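Long-range contacts in antigen 43 (Escherichia coli, PDB 4KH3), which probably mediates bacterial clumping and biofilm formation through Velcro-like self-association of its passenger (alpha) domain at the cell surface: residues Ala236-Ile241 with Ala255-Gln260; Leu247-Gly252 with Ala272-Thr277. One frame throughout, in Å; residues are numbered along the deposited sequence.

Contact 1 of 2, residues Ala236-Ile241 with Ala255-Gln260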
# COMPACT_ATOMS: atom_id res chain seq x y z
N ALA A 236 11.25 -4.12 -10.50
CA ALA A 236 11.18 -5.42 -9.85
C ALA A 236 11.19 -6.52 -10.90
O ALA A 236 10.57 -6.38 -11.96
CB ALA A 236 9.92 -5.53 -9.00
N ALA A 237 11.89 -7.60 -10.61
CA ALA A 237 11.89 -8.77 -11.49
C ALA A 237 11.73 -10.01 -10.63
O ALA A 237 12.40 -10.14 -9.61
CB ALA A 237 13.19 -8.84 -12.28
N HIS A 238 10.82 -10.89 -11.03
CA HIS A 238 10.58 -12.14 -10.32
C HIS A 238 9.92 -11.90 -8.98
O HIS A 238 10.41 -12.31 -7.94
CB HIS A 238 11.86 -12.98 -10.19
CG HIS A 238 12.44 -13.38 -11.52
ND1 HIS A 238 13.63 -12.87 -11.99
CD2 HIS A 238 11.96 -14.18 -12.49
CE1 HIS A 238 13.87 -13.37 -13.19
NE2 HIS A 238 12.87 -14.17 -13.52
N THR A 239 8.78 -11.23 -9.00
CA THR A 239 8.00 -11.08 -7.80
C THR A 239 7.01 -12.23 -7.76
O THR A 239 6.48 -12.65 -8.79
CB THR A 239 7.27 -9.73 -7.78
OG1 THR A 239 8.21 -8.70 -7.46
CG2 THR A 239 6.14 -9.70 -6.75
N THR A 240 6.77 -12.75 -6.56
CA THR A 240 5.71 -13.71 -6.36
C THR A 240 4.77 -13.08 -5.36
O THR A 240 5.19 -12.66 -4.29
CB THR A 240 6.26 -15.05 -5.82
OG1 THR A 240 7.04 -15.67 -6.84
CG2 THR A 240 5.14 -15.98 -5.42
N ILE A 241 3.49 -13.00 -5.73
CA ILE A 241 2.48 -12.48 -4.84
C ILE A 241 1.65 -13.66 -4.36
O ILE A 241 0.97 -14.31 -5.15
CB ILE A 241 1.53 -11.52 -5.56
CG1 ILE A 241 2.30 -10.54 -6.45
CG2 ILE A 241 0.66 -10.77 -4.56
CD1 ILE A 241 1.40 -9.79 -7.43
N ALA A 255 7.64 -3.90 -13.23
CA ALA A 255 7.73 -5.21 -12.61
C ALA A 255 7.53 -6.27 -13.68
O ALA A 255 6.49 -6.32 -14.31
CB ALA A 255 6.68 -5.37 -11.52
N SER A 256 8.54 -7.11 -13.88
CA SER A 256 8.45 -8.19 -14.83
C SER A 256 8.54 -9.54 -14.12
O SER A 256 9.07 -9.63 -13.00
CB SER A 256 9.55 -8.07 -15.87
OG SER A 256 10.81 -7.81 -15.26
N ASP A 257 8.03 -10.58 -14.79
CA ASP A 257 8.03 -11.94 -14.27
C ASP A 257 7.32 -12.01 -12.93
O ASP A 257 7.79 -12.65 -11.98
CB ASP A 257 9.45 -12.49 -14.18
CG ASP A 257 10.01 -12.85 -15.54
OD1 ASP A 257 9.27 -13.47 -16.33
OD2 ASP A 257 11.18 -12.51 -15.82
N VAL A 258 6.19 -11.34 -12.87
CA VAL A 258 5.36 -11.37 -11.69
C VAL A 258 4.56 -12.66 -11.72
O VAL A 258 3.80 -12.91 -12.64
CB VAL A 258 4.40 -10.17 -11.67
CG1 VAL A 258 3.39 -10.31 -10.54
CG2 VAL A 258 5.20 -8.87 -11.56
N THR A 259 4.76 -13.50 -10.71
CA THR A 259 3.92 -14.67 -10.54
C THR A 259 2.87 -14.33 -9.50
O THR A 259 3.16 -14.24 -8.31
CB THR A 259 4.71 -15.89 -10.08
OG1 THR A 259 5.69 -16.23 -11.09
CG2 THR A 259 3.79 -17.07 -9.86
N GLN A 260 1.66 -14.11 -9.98
CA GLN A 260 0.56 -13.70 -9.12
C GLN A 260 -0.30 -14.92 -8.82
O GLN A 260 -1.08 -15.37 -9.68
CB GLN A 260 -0.26 -12.61 -9.82
CG GLN A 260 -1.56 -12.24 -9.11
CD GLN A 260 -2.29 -11.13 -9.83
OE1 GLN A 260 -1.67 -10.25 -10.43
NE2 GLN A 260 -3.61 -11.17 -9.79
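His238 and Asp257 each set CG anti to the carbonyl carbon (chi1 -61° and -75°), and this lays the imidazole beside the carboxylate. Both groups point the same way, with planes only 10° apart. His238 CD2 lies 3.5 Å from Asp257 CB. His238 NE2 is 3.3 Å from Asp257 OD2, but the angle is too poor for a hydrogen bond. The two residues share a left-handed backbone conformation, so both segments turn a corner at the same level. Parallel pairing on either side of the corner keeps the register. Ser256 N donates to Ala236 O and His238 N to Ser256 O, each at 2.9 Å. Beyond the corner, Thr259 N donates to Thr239 O at 2.7 Å and Ile241 N to Thr259 O. On the buried side the Ile241 and Val258 side chains meet at a slant, Ile241 CD1 lying 3.7 Å from Val258 CG1. Buried Thr239 is satisfied by Gln228 through OG1. Thr240 and Thr259 lie side by side on the outer face. Parallel strands in register, with matching corners, are typical of successive coils of a parallel beta-helix, here in the autotransporter passenger domain, probably its stalk.

Contact 2 of 2, residues Leu247-Gly252 with Ala272-Thr277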
# COMPACT_ATOMS: atom_id res chain seq x y z
N LEU A 247 1.28 -6.55 -4.49
CA LEU A 247 2.28 -5.83 -5.26
C LEU A 247 1.64 -4.57 -5.83
O LEU A 247 0.57 -4.62 -6.41
CB LEU A 247 2.81 -6.70 -6.39
CG LEU A 247 3.61 -5.89 -7.41
CD1 LEU A 247 4.88 -5.32 -6.75
CD2 LEU A 247 3.94 -6.76 -8.60
N GLN A 248 2.31 -3.45 -5.64
CA GLN A 248 1.82 -2.18 -6.14
C GLN A 248 2.88 -1.52 -7.02
O GLN A 248 4.01 -1.25 -6.58
CB GLN A 248 1.45 -1.27 -4.97
CG GLN A 248 0.98 0.11 -5.38
CD GLN A 248 0.41 0.90 -4.21
OE1 GLN A 248 -0.24 0.35 -3.31
NE2 GLN A 248 0.66 2.20 -4.22
N VAL A 249 2.53 -1.29 -8.28
CA VAL A 249 3.45 -0.68 -9.24
C VAL A 249 2.92 0.67 -9.67
O VAL A 249 1.92 0.74 -10.37
CB VAL A 249 3.64 -1.58 -10.48
CG1 VAL A 249 4.73 -1.02 -11.37
CG2 VAL A 249 3.98 -3.00 -10.06
N ASN A 250 3.57 1.74 -9.22
CA ASN A 250 3.12 3.09 -9.56
C ASN A 250 3.40 3.41 -11.00
O ASN A 250 4.15 2.70 -11.69
CB ASN A 250 3.83 4.14 -8.71
CG ASN A 250 3.50 4.04 -7.25
OD1 ASN A 250 2.53 3.39 -6.87
ND2 ASN A 250 4.30 4.70 -6.42
N ALA A 251 2.82 4.53 -11.44
CA ALA A 251 3.13 5.11 -12.73
C ALA A 251 4.64 5.21 -12.95
O ALA A 251 5.36 5.70 -12.08
CB ALA A 251 2.50 6.48 -12.83
N GLY A 252 5.11 4.73 -14.09
CA GLY A 252 6.53 4.75 -14.41
C GLY A 252 7.37 3.73 -13.67
O GLY A 252 8.59 3.75 -13.75
N ALA A 272 1.84 2.15 -15.68
CA ALA A 272 2.93 1.31 -15.16
C ALA A 272 3.26 0.18 -16.13
O ALA A 272 2.52 -0.07 -17.08
CB ALA A 272 2.57 0.74 -13.79
N THR A 273 4.38 -0.49 -15.89
CA THR A 273 4.73 -1.67 -16.67
C THR A 273 4.75 -2.91 -15.78
O THR A 273 5.54 -2.99 -14.84
CB THR A 273 6.11 -1.53 -17.31
OG1 THR A 273 6.14 -0.32 -18.07
CG2 THR A 273 6.40 -2.73 -18.21
N VAL A 274 3.88 -3.87 -16.07
CA VAL A 274 3.78 -5.08 -15.26
C VAL A 274 3.55 -6.27 -16.18
O VAL A 274 2.60 -6.27 -16.95
CB VAL A 274 2.61 -4.98 -14.25
CG1 VAL A 274 2.63 -6.15 -13.29
CG2 VAL A 274 2.67 -3.67 -13.47
N THR A 275 4.43 -7.27 -16.12
CA THR A 275 4.22 -8.50 -16.89
C THR A 275 4.39 -9.74 -16.01
O THR A 275 5.20 -9.76 -15.08
CB THR A 275 5.17 -8.61 -18.10
OG1 THR A 275 6.53 -8.61 -17.66
CG2 THR A 275 4.96 -7.45 -19.07
N GLY A 276 3.60 -10.78 -16.30
CA GLY A 276 3.78 -12.06 -15.64
C GLY A 276 2.69 -13.07 -15.92
O GLY A 276 2.12 -13.12 -17.01
N THR A 277 2.38 -13.88 -14.91
CA THR A 277 1.29 -14.85 -15.00
C THR A 277 0.43 -14.77 -13.77
O THR A 277 0.92 -14.57 -12.67
CB THR A 277 1.80 -16.29 -15.12
OG1 THR A 277 2.82 -16.51 -14.13
CG2 THR A 277 2.39 -16.53 -16.50
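The Val249 and Val274 side chains pass alongside each other, pointing opposite ways, each reaching in from a different wall of the parallel beta-helix. The strand 247-249 forms one wall. The strand 273-277 forms another, one coil further on. No hydrogen bond joins the two segments. The contact is apolar packing in the interior.

Val249 carries most of it. Its CG1 is anti to the backbone N (chi1 -173°), and its CG2 is anti to the carbonyl carbon. This spreads the two methyls over two partners. CG2 meets Val274 CG2 at 3.7 Å. CG1 meets Ala272 CB, also at 3.7 Å. Val274 has nearly the same first torsion (chi1 -172°). It offers a single methyl, CG2, which also lies 3.8 Å from Val249 CB. Leu266 and Thr268, on the strand that follows 247-249 in the stack, touch Val274 as well. Phe283 touches it from the strand 281-286. The valine pair is therefore part of a larger buried cluster.

Toward the end of strand 247-249 the chain leaves the regular wall and runs on as a loop. Here Ala272 is the partner. Its methyl sits close to the backbone of 249-250. The backbone of Gly252 also comes near, with its N 4.2 Å from Ala272 CA. Outside this core, Gln248 NE2 makes a weak hydrogen bond to Asn250 OD1 at 3.5 Å. Asn250 ND2 in turn makes a weak bond to a malonate ion, probably from the crystallisation liquor.

The carbonyl of Val249 is bound by the hydroxyl of Thr268. Ala272 CB lies 3.5 Å from that Val249 O and 3.3 Å from Asn250 O.

How the contacts relate
From the N terminus the order is 236-241, 247-252, 255-260, 272-277, so the two contacts cross. Contact 1 has 13 residues between its segments; its register step of 19 residues is one coil, and 247-252 lies within it. Contact 2 closes a loop of 19 residues that contains 255-260. Contact 1 joins neighbouring coils along one side, whereas contact 2 reaches across the interior to the next coil. The segments 255-260 and 272-277 are themselves neighbours: Ala255 N to Thr273 O and Gln260 N to Thr277 O are probable hydrogen bonds, both 2.8 Å. Inside, Ile241 CD1 packs on Leu247 CB at 3.6 Å. Together they tie three successive coils.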